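Local coordinates for protein short chain dehydrogenase/reductase (Acinetobacter baumannii, PDB 4IUY) that probably catalyses NAD(P)(H)-dependent oxidation or reduction of an alcohol or carbonyl substrate, as a member of the short-chain dehydrogenase/reductase family, at residues Gly51-Ile56 with Gly76-Thr81; Val55-Arg60 with Phe82-Asn87; Gly158-Ile163 with Phe199-Asn204; Ala205-Tyr210 with Gly260-Val265. All coordinates share one frame; numbering follows the deposited sequence.

Contact 1: residues Gly51-Ile56 with Gly76-Thr81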
# COMPACT_ATOMS: atom_id res chain seq x y z
N GLY D 51 -7.36 -10.67 33.70
CA GLY D 51 -8.59 -11.23 34.24
C GLY D 51 -9.47 -11.97 33.24
O GLY D 51 -10.62 -12.24 33.52
N ALA D 52 -8.94 -12.28 32.07
CA ALA D 52 -9.69 -13.00 31.05
C ALA D 52 -9.48 -14.51 31.16
O ALA D 52 -8.40 -14.97 31.55
CB ALA D 52 -9.29 -12.51 29.63
N ASN D 53 -10.50 -15.26 30.78
CA ASN D 53 -10.39 -16.71 30.72
C ASN D 53 -9.69 -17.19 29.45
O ASN D 53 -9.79 -16.58 28.41
CB ASN D 53 -11.78 -17.35 30.86
CG ASN D 53 -12.48 -16.93 32.13
OD1 ASN D 53 -12.02 -17.22 33.24
ND2 ASN D 53 -13.60 -16.22 31.99
N ILE D 54 -9.01 -18.33 29.54
CA ILE D 54 -8.06 -18.73 28.52
C ILE D 54 -8.41 -20.08 27.88
O ILE D 54 -8.61 -21.07 28.58
CB ILE D 54 -6.63 -18.83 29.15
CG1 ILE D 54 -6.20 -17.46 29.67
CG2 ILE D 54 -5.62 -19.31 28.14
CD1 ILE D 54 -6.22 -16.39 28.59
N VAL D 55 -8.51 -20.11 26.56
CA VAL D 55 -8.56 -21.38 25.83
C VAL D 55 -7.32 -21.52 24.94
O VAL D 55 -7.12 -20.74 24.00
CB VAL D 55 -9.81 -21.53 24.96
CG1 VAL D 55 -9.81 -22.92 24.29
CG2 VAL D 55 -11.07 -21.34 25.79
N ILE D 56 -6.47 -22.48 25.24
CA ILE D 56 -5.23 -22.61 24.49
C ILE D 56 -5.17 -23.93 23.76
O ILE D 56 -5.61 -24.97 24.28
CB ILE D 56 -4.00 -22.46 25.39
CG1 ILE D 56 -4.20 -23.21 26.70
CG2 ILE D 56 -3.75 -20.98 25.70
CD1 ILE D 56 -3.00 -23.18 27.58
N GLY D 76 -5.92 -17.13 38.68
CA GLY D 76 -7.21 -17.66 39.07
C GLY D 76 -8.30 -17.60 38.02
O GLY D 76 -9.48 -17.58 38.36
N VAL D 77 -7.93 -17.57 36.74
CA VAL D 77 -8.90 -17.61 35.64
C VAL D 77 -9.18 -19.04 35.15
O VAL D 77 -8.44 -19.97 35.45
CB VAL D 77 -8.40 -16.73 34.46
CG1 VAL D 77 -8.13 -15.33 34.95
CG2 VAL D 77 -7.15 -17.32 33.85
N GLN D 78 -10.25 -19.22 34.39
CA GLN D 78 -10.54 -20.50 33.74
C GLN D 78 -9.53 -20.80 32.63
O GLN D 78 -9.15 -19.90 31.85
CB GLN D 78 -11.95 -20.49 33.15
CG GLN D 78 -13.03 -20.34 34.21
CD GLN D 78 -12.90 -21.42 35.26
OE1 GLN D 78 -12.52 -21.14 36.41
NE2 GLN D 78 -13.20 -22.67 34.87
N VAL D 79 -9.04 -22.05 32.57
CA VAL D 79 -8.17 -22.47 31.46
C VAL D 79 -8.65 -23.79 30.86
O VAL D 79 -8.82 -24.77 31.56
CB VAL D 79 -6.70 -22.66 31.90
CG1 VAL D 79 -5.84 -22.96 30.70
CG2 VAL D 79 -6.18 -21.43 32.58
N TYR D 80 -8.84 -23.80 29.55
CA TYR D 80 -9.18 -25.03 28.85
C TYR D 80 -8.03 -25.31 27.88
O TYR D 80 -7.55 -24.41 27.22
CB TYR D 80 -10.49 -24.88 28.11
CG TYR D 80 -11.69 -24.67 29.00
CD1 TYR D 80 -12.47 -25.75 29.42
CD2 TYR D 80 -12.05 -23.38 29.44
CE1 TYR D 80 -13.58 -25.56 30.24
CE2 TYR D 80 -13.16 -23.18 30.28
CZ TYR D 80 -13.93 -24.28 30.67
OH TYR D 80 -15.04 -24.11 31.50
N THR D 81 -7.53 -26.54 27.87
CA THR D 81 -6.50 -26.91 26.90
C THR D 81 -7.05 -27.94 25.90
O THR D 81 -7.91 -28.73 26.23
CB THR D 81 -5.25 -27.44 27.59
OG1 THR D 81 -5.55 -28.65 28.29
CG2 THR D 81 -4.71 -26.40 28.56
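Ile-54 and Val-79 pair in the parallel ladder of a beta-alpha-beta unit of the Rossmann fold, with helix 65-75 as the crossover. The axes of strands 53-56 and 79-81 come within 4.8 Å and diverge by only 6°. Three backbone bonds join them. Ile-54 N gives to Gln-78 O at 2.8 Å, Tyr-80 N to Ile-54 O at 2.9 Å, and Ile-56 N to Tyr-80 O at 3.0 Å. At the start of the ladder a side chain takes over. Asn-53 CG stands beside its own backbone N (chi1 -57°), which brings OD1 2.9 Å from Gln-78 N to accept a hydrogen bond. The CB and CG of Gln-78 run alongside this amide. Val-77 turns its CB to Ala-52 O, 3.4 Å away, and its two methyls lie about as close to that oxygen. Further on, Ile-56 and Thr-81 run abreast. Ile-56 CG1 sits between the backbone N and the carbonyl carbon (chi1 42°), and Thr-81 CG2 rests 3.7 Å from it. Val-55 and Tyr-80 occupy the other face of the sheet, where Val-55 CG2 meets Tyr-80 CB at 4.3 Å. Gly-51, the C-prime residue of a Schellman motif, ends helix 38-49 just before this strand. That helix and helix 65-75 cover the face of Ile-54 and Val-79, through Phe-47, Ala-48 and Ile-71. Strand 29-32 hydrogen-bonds to the other edge of strand 53-58.

Contact 2: residues Val55-Arg60 with Phe82-Asn87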
# COMPACT_ATOMS: atom_id res chain seq x y z
N VAL D 55 -8.51 -20.11 26.56
CA VAL D 55 -8.56 -21.38 25.83
C VAL D 55 -7.32 -21.52 24.94
O VAL D 55 -7.12 -20.74 24.00
CB VAL D 55 -9.81 -21.53 24.96
CG1 VAL D 55 -9.81 -22.92 24.29
CG2 VAL D 55 -11.07 -21.34 25.79
N ILE D 56 -6.47 -22.48 25.24
CA ILE D 56 -5.23 -22.61 24.49
C ILE D 56 -5.17 -23.93 23.76
O ILE D 56 -5.61 -24.97 24.28
CB ILE D 56 -4.00 -22.46 25.39
CG1 ILE D 56 -4.20 -23.21 26.70
CG2 ILE D 56 -3.75 -20.98 25.70
CD1 ILE D 56 -3.00 -23.18 27.58
N CYS D 57 -4.68 -23.90 22.53
CA CYS D 57 -4.42 -25.16 21.86
C CYS D 57 -3.13 -25.21 21.08
O CYS D 57 -2.55 -24.18 20.74
CB CYS D 57 -5.63 -25.64 21.03
SG CYS D 57 -6.55 -24.43 20.16
N ALA D 58 -2.64 -26.44 20.89
CA ALA D 58 -1.41 -26.72 20.15
C ALA D 58 -1.45 -28.20 19.75
O ALA D 58 -2.34 -28.92 20.20
CB ALA D 58 -0.20 -26.42 21.02
N ARG D 59 -0.50 -28.65 18.93
CA ARG D 59 -0.50 -30.05 18.49
C ARG D 59 -0.24 -30.99 19.65
O ARG D 59 -0.93 -32.00 19.81
CB ARG D 59 0.55 -30.29 17.40
CG ARG D 59 0.30 -31.55 16.56
CD ARG D 59 1.48 -31.92 15.66
NE ARG D 59 2.38 -30.79 15.42
CZ ARG D 59 2.19 -29.85 14.50
NH1 ARG D 59 1.12 -29.89 13.71
NH2 ARG D 59 3.08 -28.86 14.37
N ARG D 60 0.77 -30.67 20.45
CA ARG D 60 1.12 -31.53 21.58
C ARG D 60 0.72 -30.91 22.92
O ARG D 60 1.30 -29.92 23.38
CB ARG D 60 2.59 -31.93 21.53
CG ARG D 60 2.88 -32.86 20.37
CD ARG D 60 4.34 -32.92 19.95
NE ARG D 60 4.42 -33.49 18.61
CZ ARG D 60 4.41 -32.77 17.49
NH1 ARG D 60 4.34 -31.44 17.55
NH2 ARG D 60 4.48 -33.37 16.31
N PHE D 82 -6.59 -27.86 24.66
CA PHE D 82 -6.97 -28.80 23.62
C PHE D 82 -5.79 -29.16 22.73
O PHE D 82 -5.11 -28.29 22.18
CB PHE D 82 -8.07 -28.21 22.74
CG PHE D 82 -9.38 -28.02 23.44
CD1 PHE D 82 -10.23 -29.12 23.66
CD2 PHE D 82 -9.78 -26.76 23.89
CE1 PHE D 82 -11.46 -28.96 24.30
CE2 PHE D 82 -11.02 -26.59 24.53
CZ PHE D 82 -11.86 -27.70 24.74
N ALA D 83 -5.56 -30.45 22.57
CA ALA D 83 -4.59 -30.95 21.62
C ALA D 83 -5.28 -31.12 20.27
O ALA D 83 -6.33 -31.76 20.19
CB ALA D 83 -4.02 -32.27 22.09
N LEU D 84 -4.71 -30.52 19.23
CA LEU D 84 -5.22 -30.69 17.87
C LEU D 84 -4.24 -30.18 16.81
O LEU D 84 -3.32 -29.44 17.11
CB LEU D 84 -6.58 -29.98 17.73
CG LEU D 84 -6.74 -28.51 18.16
CD1 LEU D 84 -6.21 -27.52 17.15
CD2 LEU D 84 -8.20 -28.22 18.48
N ASP D 85 -4.45 -30.58 15.55
CA ASP D 85 -3.74 -29.96 14.44
C ASP D 85 -4.59 -28.79 13.94
O ASP D 85 -5.78 -28.96 13.67
CB ASP D 85 -3.51 -30.95 13.30
CG ASP D 85 -2.84 -30.29 12.10
OD1 ASP D 85 -2.37 -29.14 12.23
OD2 ASP D 85 -2.80 -30.91 11.01
N VAL D 86 -3.99 -27.61 13.83
CA VAL D 86 -4.73 -26.42 13.40
C VAL D 86 -5.33 -26.58 11.99
O VAL D 86 -6.25 -25.86 11.63
CB VAL D 86 -3.89 -25.11 13.48
CG1 VAL D 86 -4.42 -24.19 14.57
CG2 VAL D 86 -2.42 -25.41 13.70
N ASN D 87 -4.81 -27.54 11.22
CA ASN D 87 -5.33 -27.86 9.88
C ASN D 87 -6.51 -28.83 9.84
O ASN D 87 -7.08 -29.07 8.78
CB ASN D 87 -4.21 -28.38 9.00
CG ASN D 87 -3.34 -27.26 8.48
OD1 ASN D 87 -3.74 -26.54 7.55
ND2 ASN D 87 -2.16 -27.08 9.08
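Cys-57 pairs with Phe-82 and Ala-58 with Ala-83 in a parallel ladder that then splays, the end-to-end directions being 41° apart. Phe-82 N gives to Ile-56 O at 3.1 Å and Leu-84 N to Ala-58 O at 3.0 Å. The bond between them, Ala-58 N to Phe-82 O, is weak at 3.3 Å. Val-55 puts CG1 at the edge of the Phe-82 ring, 3.9 Å from CD2 and near the ring plane. Cys-57 CB meets Phe-82 CB at 3.9 Å and also touches Leu-84 CG. Met-95 of helix 89-101 packs on both Cys-57 and Phe-82. At the strand ends the contact turns polar. Arg-59 extends next to Asp-85, with NH1 3.9 Å from OD1 in a long salt bridge and the two flat groups turned 61° apart. Asp-85 OD1 also accepts from Asn-87 N at 3.1 Å, from above the carboxylate plane, which makes an Asx turn. This bond fixes the carboxylate in its own loop; the salt bridge, being so long, probably adds little. Apolar packing and backbone bonds hold the strands, while charge gathers at their C-terminal ends. In classical members of the family that is the adenosine side of the cofactor site.

Contact 3: residues Gly158-Ile163 with Phe199-Asn204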
# COMPACT_ATOMS: atom_id res chain seq x y z
N GLY D 158 -18.19 -10.79 18.74
CA GLY D 158 -16.80 -10.92 19.14
C GLY D 158 -15.74 -10.30 18.25
O GLY D 158 -16.02 -9.41 17.44
N SER D 159 -14.50 -10.75 18.45
CA SER D 159 -13.35 -10.20 17.75
C SER D 159 -12.40 -11.28 17.31
O SER D 159 -12.23 -12.31 17.97
CB SER D 159 -12.61 -9.21 18.65
OG SER D 159 -13.42 -8.09 18.95
N ILE D 160 -11.76 -11.02 16.19
CA ILE D 160 -10.74 -11.88 15.63
C ILE D 160 -9.46 -11.07 15.42
O ILE D 160 -9.50 -9.95 14.91
CB ILE D 160 -11.19 -12.47 14.31
CG1 ILE D 160 -12.44 -13.33 14.52
CG2 ILE D 160 -10.03 -13.27 13.68
CD1 ILE D 160 -13.03 -13.88 13.24
N ILE D 161 -8.33 -11.63 15.85
CA ILE D 161 -7.03 -11.02 15.67
C ILE D 161 -6.12 -12.03 14.94
O ILE D 161 -5.90 -13.15 15.44
CB ILE D 161 -6.39 -10.65 17.02
CG1 ILE D 161 -7.32 -9.76 17.85
CG2 ILE D 161 -5.03 -10.00 16.83
CD1 ILE D 161 -6.77 -9.55 19.28
N ASN D 162 -5.64 -11.65 13.76
CA ASN D 162 -4.69 -12.47 13.00
C ASN D 162 -3.28 -12.02 13.24
O ASN D 162 -2.94 -10.86 13.02
CB ASN D 162 -5.00 -12.43 11.49
CG ASN D 162 -6.33 -13.12 11.14
OD1 ASN D 162 -6.66 -14.16 11.72
ND2 ASN D 162 -7.09 -12.56 10.19
N ILE D 163 -2.43 -12.91 13.70
CA ILE D 163 -1.04 -12.53 13.78
C ILE D 163 -0.42 -12.77 12.42
O ILE D 163 -0.28 -13.91 11.96
CB ILE D 163 -0.27 -13.29 14.85
CG1 ILE D 163 -1.02 -13.24 16.18
CG2 ILE D 163 1.12 -12.68 14.97
CD1 ILE D 163 -1.34 -11.85 16.63
N PHE D 199 -22.31 -9.38 11.45
CA PHE D 199 -22.48 -10.19 12.66
C PHE D 199 -21.88 -9.51 13.89
O PHE D 199 -21.76 -10.14 14.95
CB PHE D 199 -21.83 -11.57 12.48
CG PHE D 199 -22.29 -12.31 11.25
CD1 PHE D 199 -23.61 -12.70 11.11
CD2 PHE D 199 -21.39 -12.64 10.25
CE1 PHE D 199 -24.03 -13.39 9.98
CE2 PHE D 199 -21.80 -13.33 9.12
CZ PHE D 199 -23.12 -13.71 8.98
N GLY D 200 -21.47 -8.25 13.75
CA GLY D 200 -20.90 -7.51 14.86
C GLY D 200 -19.51 -7.98 15.23
O GLY D 200 -19.00 -7.70 16.32
N ILE D 201 -18.87 -8.68 14.30
CA ILE D 201 -17.56 -9.22 14.54
C ILE D 201 -16.51 -8.40 13.80
O ILE D 201 -16.54 -8.36 12.57
CB ILE D 201 -17.48 -10.67 14.09
CG1 ILE D 201 -18.40 -11.52 14.97
CG2 ILE D 201 -16.05 -11.20 14.17
CD1 ILE D 201 -18.64 -12.91 14.45
N ASN D 202 -15.59 -7.77 14.53
CA ASN D 202 -14.52 -7.05 13.85
C ASN D 202 -13.26 -7.95 13.69
O ASN D 202 -12.98 -8.83 14.52
CB ASN D 202 -14.19 -5.70 14.52
CG ASN D 202 -13.70 -5.85 15.96
OD1 ASN D 202 -13.96 -6.86 16.62
ND2 ASN D 202 -13.00 -4.82 16.45
N VAL D 203 -12.52 -7.73 12.61
CA VAL D 203 -11.41 -8.60 12.24
C VAL D 203 -10.19 -7.74 11.93
O VAL D 203 -10.20 -6.91 11.01
CB VAL D 203 -11.76 -9.47 11.02
CG1 VAL D 203 -10.63 -10.46 10.74
CG2 VAL D 203 -13.11 -10.23 11.24
N ASN D 204 -9.12 -7.94 12.70
CA ASN D 204 -7.90 -7.15 12.56
C ASN D 204 -6.64 -7.99 12.65
O ASN D 204 -6.67 -9.15 13.06
CB ASN D 204 -7.87 -6.04 13.61
CG ASN D 204 -8.97 -5.04 13.41
OD1 ASN D 204 -8.91 -4.21 12.49
ND2 ASN D 204 -10.01 -5.15 14.21
O HOH W 1 -16.70 -6.74 17.72
O HOH W 2 -12.40 -4.99 19.54
O HOH W 3 -9.93 -7.35 16.08
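Ile-160 has the most surface buried here, and it is gripped through both backbone and side chain. Its N gives to Asn-202 O at 3.0 Å, and its O receives Asn-204 N at 3.0 Å. The side chain flanks Val-203, with CG2 4.1 Å from Val-203 CG1. CG1 stands beside the backbone N (chi1 -61°), and the extended chain carries CD1 across to Ile-201 CG2. Met-192 of helix 176-196 covers Ile-160 and Val-203. Asn-204 comes next. Its O receives Asn-162 N at 2.8 Å. Its amide turns to the segment leading into strand 262-265 of the same chain: ND2 gives to Ile-258 O and OD1 accepts from Ile-261 N. A water also joins Asn-204 ND2 to Ile-160 O, 2.9 Å from each. Gly-158 opens the ladder weakly, its O taking Asn-202 N at 3.4 Å. A second water lies within hydrogen-bonding distance of both Gly-158 O and Gly-200 O. Between these ends, Ser-159 OG gives to Asn-202 OD1 at 2.7 Å, in the carbonyl plane and on a lone pair, while Asn-202 ND2 gives to Ile-258 O. The faces differ in degree. Ile-160 and Val-203 make theirs mainly aliphatic, though it carries the Asn-162 amide, held by Asn-111 and Thr-189. The face of Ser-159, Asn-202 and Asn-204 is more polar. Its groups are met by each other, by water, and by Ile-258 and Ile-261, which ties strand 202-208 to that segment.

Contact 4: residues Ala205-Tyr210 with Gly260-Val265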
# COMPACT_ATOMS: atom_id res chain seq x y z
N ALA D 205 -5.52 -7.38 12.26
CA ALA D 205 -4.26 -8.09 12.24
C ALA D 205 -3.18 -7.35 13.02
O ALA D 205 -3.19 -6.14 13.10
CB ALA D 205 -3.79 -8.31 10.76
N ILE D 206 -2.25 -8.11 13.56
CA ILE D 206 -1.04 -7.56 14.12
C ILE D 206 0.15 -8.15 13.39
O ILE D 206 0.24 -9.38 13.21
CB ILE D 206 -0.93 -7.88 15.61
CG1 ILE D 206 -2.06 -7.16 16.35
CG2 ILE D 206 0.46 -7.44 16.13
CD1 ILE D 206 -2.26 -7.59 17.80
N ALA D 207 1.06 -7.28 12.96
CA ALA D 207 2.23 -7.67 12.18
C ALA D 207 3.51 -7.39 12.97
O ALA D 207 4.03 -6.28 12.95
CB ALA D 207 2.25 -6.91 10.84
N PRO D 208 4.02 -8.39 13.68
CA PRO D 208 5.25 -8.19 14.43
C PRO D 208 6.45 -8.11 13.49
O PRO D 208 6.41 -8.75 12.44
CB PRO D 208 5.37 -9.48 15.27
CG PRO D 208 4.05 -10.16 15.13
CD PRO D 208 3.50 -9.77 13.82
N GLY D 209 7.49 -7.37 13.88
CA GLY D 209 8.79 -7.48 13.22
C GLY D 209 9.53 -8.71 13.71
O GLY D 209 8.91 -9.64 14.19
N TYR D 210 10.86 -8.71 13.63
CA TYR D 210 11.64 -9.84 14.11
C TYR D 210 11.71 -9.87 15.62
O TYR D 210 12.19 -8.95 16.26
CB TYR D 210 13.04 -9.84 13.52
CG TYR D 210 13.07 -10.16 12.04
CD1 TYR D 210 13.16 -11.48 11.60
CD2 TYR D 210 13.01 -9.16 11.09
CE1 TYR D 210 13.19 -11.78 10.23
CE2 TYR D 210 13.03 -9.45 9.73
CZ TYR D 210 13.13 -10.74 9.31
OH TYR D 210 13.15 -10.98 7.96
N GLY D 260 -10.51 -4.46 9.92
CA GLY D 260 -9.85 -4.58 8.63
C GLY D 260 -8.47 -3.98 8.52
O GLY D 260 -8.02 -3.69 7.42
N ILE D 261 -7.78 -3.80 9.65
CA ILE D 261 -6.48 -3.14 9.62
C ILE D 261 -5.38 -4.07 10.08
O ILE D 261 -5.63 -5.08 10.74
CB ILE D 261 -6.45 -1.83 10.48
CG1 ILE D 261 -6.33 -2.16 11.96
CG2 ILE D 261 -7.69 -0.96 10.22
CD1 ILE D 261 -5.89 -1.00 12.78
N GLU D 262 -4.15 -3.70 9.75
CA GLU D 262 -2.99 -4.42 10.24
C GLU D 262 -2.09 -3.40 10.94
O GLU D 262 -1.64 -2.43 10.34
CB GLU D 262 -2.24 -5.09 9.08
CG GLU D 262 -0.96 -5.81 9.50
CD GLU D 262 -0.12 -6.24 8.30
OE1 GLU D 262 0.45 -5.36 7.59
OE2 GLU D 262 0.01 -7.46 8.10
N ILE D 263 -1.89 -3.63 12.23
CA ILE D 263 -1.00 -2.82 13.06
C ILE D 263 0.40 -3.45 13.08
O ILE D 263 0.61 -4.56 13.60
CB ILE D 263 -1.53 -2.75 14.51
CG1 ILE D 263 -2.92 -2.10 14.53
CG2 ILE D 263 -0.54 -2.02 15.43
CD1 ILE D 263 -3.53 -1.97 15.96
N LYS D 264 1.36 -2.74 12.49
CA LYS D 264 2.75 -3.19 12.48
C LYS D 264 3.41 -2.84 13.79
O LYS D 264 3.24 -1.74 14.29
CB LYS D 264 3.53 -2.60 11.31
CG LYS D 264 2.99 -3.03 9.94
CD LYS D 264 3.81 -2.39 8.82
CE LYS D 264 3.61 -0.89 8.79
NZ LYS D 264 4.52 -0.27 7.79
N VAL D 265 4.12 -3.81 14.37
CA VAL D 265 4.86 -3.57 15.61
C VAL D 265 6.28 -4.01 15.32
O VAL D 265 6.62 -5.20 15.38
CB VAL D 265 4.22 -4.36 16.81
CG1 VAL D 265 4.92 -4.07 18.08
CG2 VAL D 265 2.72 -4.03 16.96
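Ala-207 packs closely on Glu-262: its CB lies over the face of the carboxylate, 3.5 Å from Glu-262 CD. The glutamate reaches there because CG is anti to the backbone N (chi1 177°) and the chain stays extended. Glu-262 CB meets Ala-205 CB at 3.9 Å on the way. The carboxylate is then held from outside, OE1 by a salt bridge to Arg-186 and OE2 by Thr-164 and Ser-168. The backbones are also close, with CA atoms 4.4 Å apart at Ala-205 and Glu-262. Ala-207 N gives to Ile-263 O at 2.8 Å in an almost straight bond (177°). Gly-209 N gives to Val-265 O at 2.8 Å and extends the pairing past Pro-208. These strands, 202-208 and 262-265, are the last two of the parallel Rossmann sheet, and the second is its outermost strand within the chain. Across the strands the Ile-206 face packs less closely: Ile-206 CG2 meets Val-265 CG2 at 4.2 Å. Helix 244-251 covers it through Leu-247, Leu-250 and Pro-246. Back on the Ala-207 face, the more open margin is Lys-264, partly exposed: its CG touches Ala-207 CB at 4.1 Å, and its chain bends at chi3 to bring NZ to Ser-270. Ile-261 and Ile-263 pack on Ile-263 and Ile-261 of the second subunit.

In the fold
All four contacts belong to one seven-stranded parallel sheet. Contacts 1 and 2 are successive parts of the same strand pair, share Val-55 and Ile-56, and have centres 15 Å apart. Contacts 3 and 4 share strand 202-208, with centres 14 Å apart. They touch: Asn-162 O lies 2.9 Å from Ile-206 N, and Val-203 O lies 2.7 Å from Gly-260 N, both probable hydrogen bonds. The two pairs stand apart, contacts 1 and 4 being 25 Å between centres on opposite sides of the chain's centre. The structure is the apo form. By family likeness, the cofactor would lie along the C-terminal ends of the strands, nearer contact 2 than contact 1.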